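Local atomic coordinates of acetate kinase (Entamoeba histolytica, PDB entry 4H0O), a protein that probably interconverts acetate and acetyl phosphate as a magnesium-dependent, pyrophosphate-dependent kinase of the ASKHA superfamily. Residues B[387-390]-B[391-394]; B[199-202]-B[203-206]. One frame throughout, in Å; residues are numbered along the deposited sequence.

Interaction 1: residues B[387-390]-B[391-394]; sequences PNDE and ELVI
Asp389 caps the N terminus of helix 390-402, its OD2 turned back onto the amides of Glu391 and Leu392. The bond from Leu392 N to Asp389 OD2 is 3.2 Å long and nearly straight at 167°. It meets the anti side of the carboxylate, slightly out of its plane; the bond from Glu391 N to the same oxygen is weak. With CG anti to the backbone N (chi1 169°), the short aspartate arm swings round to these amides, which suits Asp to an N-cap. The first full helical turn follows, Val393 N donating to Asp389 O at 3.1 Å, and a weaker bond joins Ile394 N to Glu390 O.

Packing is tight at buried Val393. Its CG2 presses to 3.2 Å from Asp389 O and also touches Asn388 O, while the branched valine rests on Leu186 and Tyr190 of helix 185-195. Leu392 CG lies against Asp389 OD2 at 3.4 Å, and its side chain also meets Phe31 and Tyr190. The solvent side belongs to Asp389, held there by its cap, and to Glu390, which is less engaged across the contact. Glu390, a predicted magnesium ligand, is extended beyond CG, and its OE2 receives a weak hydrogen bond from Asn20 ND2.

Glu391 is buried, and its OE2 accepts from Asn20 ND2. Its OE1 lies 3.5 Å from Asp389 OD2, the two carboxylate planes 57° apart. These like charges probably repel, but the amides and dipole of the helix start should offset part of the cost, consistent with an acidic cluster beside the predicted magnesium site.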
# COMPACT_ATOMS: atom_id res chain seq x y z
N PRO B 387 -20.03 -0.07 17.81
CA PRO B 387 -20.97 0.86 17.15
C PRO B 387 -20.38 2.26 16.98
O PRO B 387 -19.64 2.72 17.84
CB PRO B 387 -22.14 0.92 18.13
CG PRO B 387 -22.08 -0.38 18.88
CD PRO B 387 -20.62 -0.71 19.00
N ASN B 388 -20.73 2.92 15.88
CA ASN B 388 -20.26 4.28 15.61
C ASN B 388 -21.32 5.13 14.91
O ASN B 388 -21.04 5.79 13.91
CB ASN B 388 -18.99 4.25 14.75
CG ASN B 388 -19.23 3.65 13.37
OD1 ASN B 388 -20.06 2.75 13.20
ND2 ASN B 388 -18.51 4.16 12.37
N ASP B 389 -22.54 5.12 15.45
CA ASP B 389 -23.64 5.91 14.89
C ASP B 389 -23.24 7.37 14.69
O ASP B 389 -22.75 8.02 15.62
CB ASP B 389 -24.88 5.82 15.79
CG ASP B 389 -25.95 6.83 15.41
OD1 ASP B 389 -26.78 6.52 14.52
OD2 ASP B 389 -25.97 7.93 16.00
N GLU B 390 -23.44 7.86 13.47
CA GLU B 390 -23.01 9.20 13.06
C GLU B 390 -23.33 10.32 14.04
O GLU B 390 -22.48 11.17 14.32
CB GLU B 390 -23.60 9.54 11.69
CG GLU B 390 -23.09 8.70 10.54
CD GLU B 390 -23.51 9.26 9.19
OE1 GLU B 390 -22.70 9.98 8.57
OE2 GLU B 390 -24.65 8.99 8.76
N GLU B 391 -24.56 10.34 14.55
CA GLU B 391 -25.00 11.44 15.42
C GLU B 391 -24.34 11.40 16.79
O GLU B 391 -23.90 12.43 17.30
CB GLU B 391 -26.52 11.46 15.55
CG GLU B 391 -27.23 12.03 14.33
CD GLU B 391 -27.10 11.14 13.12
OE1 GLU B 391 -27.09 9.90 13.28
OE2 GLU B 391 -27.01 11.69 12.00
N LEU B 392 -24.27 10.21 17.38
CA LEU B 392 -23.62 10.04 18.68
C LEU B 392 -22.15 10.44 18.59
O LEU B 392 -21.59 10.98 19.55
CB LEU B 392 -23.74 8.59 19.16
CG LEU B 392 -25.16 8.03 19.32
CD1 LEU B 392 -25.13 6.61 19.86
CD2 LEU B 392 -25.99 8.93 20.22
N VAL B 393 -21.54 10.19 17.44
CA VAL B 393 -20.14 10.53 17.20
C VAL B 393 -19.91 12.04 17.29
O VAL B 393 -18.95 12.49 17.93
CB VAL B 393 -19.66 10.01 15.83
CG1 VAL B 393 -18.33 10.62 15.45
CG2 VAL B 393 -19.55 8.49 15.85
N ILE B 394 -20.78 12.82 16.66
CA ILE B 394 -20.70 14.28 16.72
C ILE B 394 -21.10 14.77 18.11
O ILE B 394 -20.51 15.73 18.63
CB ILE B 394 -21.59 14.94 15.65
CG1 ILE B 394 -21.20 14.45 14.26
CG2 ILE B 394 -21.48 16.46 15.73
CD1 ILE B 394 -22.12 14.94 13.16

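Interaction 2: residues B[199-202]-B[203-206]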
# COMPACT_ATOMS: atom_id res chain seq x y z
N ILE B 199 -11.86 -1.76 28.18
CA ILE B 199 -10.45 -2.16 28.19
C ILE B 199 -9.53 -1.04 28.69
O ILE B 199 -9.93 0.12 28.76
CB ILE B 199 -9.95 -2.58 26.79
CG1 ILE B 199 -10.00 -1.40 25.82
CG2 ILE B 199 -10.75 -3.76 26.25
CD1 ILE B 199 -8.97 -1.49 24.71
N ASP B 200 -8.29 -1.40 29.02
CA ASP B 200 -7.28 -0.41 29.39
C ASP B 200 -6.68 0.18 28.11
O ASP B 200 -5.67 -0.31 27.60
CB ASP B 200 -6.18 -1.07 30.22
CG ASP B 200 -5.29 -0.06 30.94
OD1 ASP B 200 -5.22 1.11 30.50
OD2 ASP B 200 -4.65 -0.45 31.94
N VAL B 201 -7.31 1.23 27.59
CA VAL B 201 -6.89 1.86 26.35
C VAL B 201 -5.48 2.45 26.44
O VAL B 201 -4.69 2.34 25.50
CB VAL B 201 -7.89 2.96 25.89
CG1 VAL B 201 -7.32 3.79 24.77
CG2 VAL B 201 -9.22 2.33 25.46
N SER B 202 -5.16 3.06 27.58
CA SER B 202 -3.87 3.72 27.78
C SER B 202 -2.66 2.79 27.74
O SER B 202 -1.52 3.25 27.68
CB SER B 202 -3.87 4.53 29.08
OG SER B 202 -4.63 3.88 30.09
N HIS B 203 -2.91 1.48 27.78
CA HIS B 203 -1.84 0.49 27.64
C HIS B 203 -2.29 -0.59 26.68
O HIS B 203 -2.38 -1.77 27.04
CB HIS B 203 -1.48 -0.11 29.00
CG HIS B 203 -1.03 0.90 30.01
ND1 HIS B 203 0.25 1.39 30.05
CD2 HIS B 203 -1.71 1.53 31.01
CE1 HIS B 203 0.36 2.27 31.03
NE2 HIS B 203 -0.82 2.37 31.63
N SER B 204 -2.58 -0.18 25.44
CA SER B 204 -3.16 -1.08 24.46
C SER B 204 -2.65 -0.77 23.06
O SER B 204 -2.34 0.39 22.74
CB SER B 204 -4.69 -0.94 24.47
OG SER B 204 -5.08 0.38 24.11
N LYS B 205 -2.55 -1.80 22.24
CA LYS B 205 -2.27 -1.63 20.82
C LYS B 205 -3.50 -2.08 20.05
O LYS B 205 -3.87 -3.26 20.06
CB LYS B 205 -1.04 -2.45 20.40
CG LYS B 205 0.25 -1.95 21.03
CD LYS B 205 1.41 -2.88 20.74
CE LYS B 205 2.68 -2.36 21.39
NZ LYS B 205 2.93 -0.94 21.01
N ILE B 206 -4.16 -1.11 19.41
CA ILE B 206 -5.45 -1.35 18.79
C ILE B 206 -5.39 -1.06 17.30
O ILE B 206 -4.82 -0.04 16.88
CB ILE B 206 -6.54 -0.48 19.45
CG1 ILE B 206 -6.56 -0.71 20.96
CG2 ILE B 206 -7.90 -0.76 18.85
CD1 ILE B 206 -7.60 0.10 21.71
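A tight turn of 3-10 character, entered through an inverse gamma turn centred on Asp200, leads the chain into strand 205-211. The turn through Val201 and Ser202 is closed by a weak hydrogen bond from His203 N to Asp200 O, 3.3 Å long.

The polar side of the turn is organised by Asp200. Ser202 OG donates to Asp200 OD1 at 2.9 Å, meeting that oxygen nearly along its C-O bond. The carboxylate then runs beside the His203 side chain, both pointing the same way, with the carboxylate at the edge of the imidazole and the two planes 89° apart; Asp200 OD1 is 3.6 Å from His203 CD2. Ser202 O lies over one face of the same ring, 3.3 Å from His203 CG. Asp and Ser suit this bend because their short side chains can bond to each other within it, while the flat histidine fits alongside the carboxylate.

On the other side Val201, Ser204 and Ile206 are buried. Ser204 OG donates to Val201 O, but the modelled separation of 2.4 Å is too short to trust in detail. Ile199, at the margin of this apolar side, and Ile206 reach toward each other tip to tip, their CD1 atoms 3.7 Å apart. Val201 joins Ile206 in resting on Ile192 of helix 185-195, a place suited to branched aliphatic residues.

From Ser204 onward the backbone bonds to Asn223, Asp328 and Ile221; Ser204 N also meets Asn223 OD1, and Lys205 N meets Asp328 OD2. The turn thus delivers the chain into the first, interior strand of the six-stranded sheet, which continues through antiparallel strands 216-222 and 225-229, as in the ribonuclease H-like fold.

In the fold
Interaction 2 comes first along the chain, and interaction 1 follows near the C terminus; each closes only a few residues, and the two neither nest nor cross. Residues 199-206 connect helix 185-195 to strand 205-211 of the six-stranded sheet. The last strand of that sheet along the chain, 382-385, leads through residues 387-394 into helix 390-402, whose start lies against strands 16-21 and 26-31 of the eight-stranded sheet. The centres of interactions 1 and 2 are about 21 Å apart. The nearest atoms of interactions 1 and 2 are about 12 Å apart. Helix 185-195 is their shared neighbour: its Leu186 and Tyr190 meet interaction 1, and its Ile192 meets interaction 2.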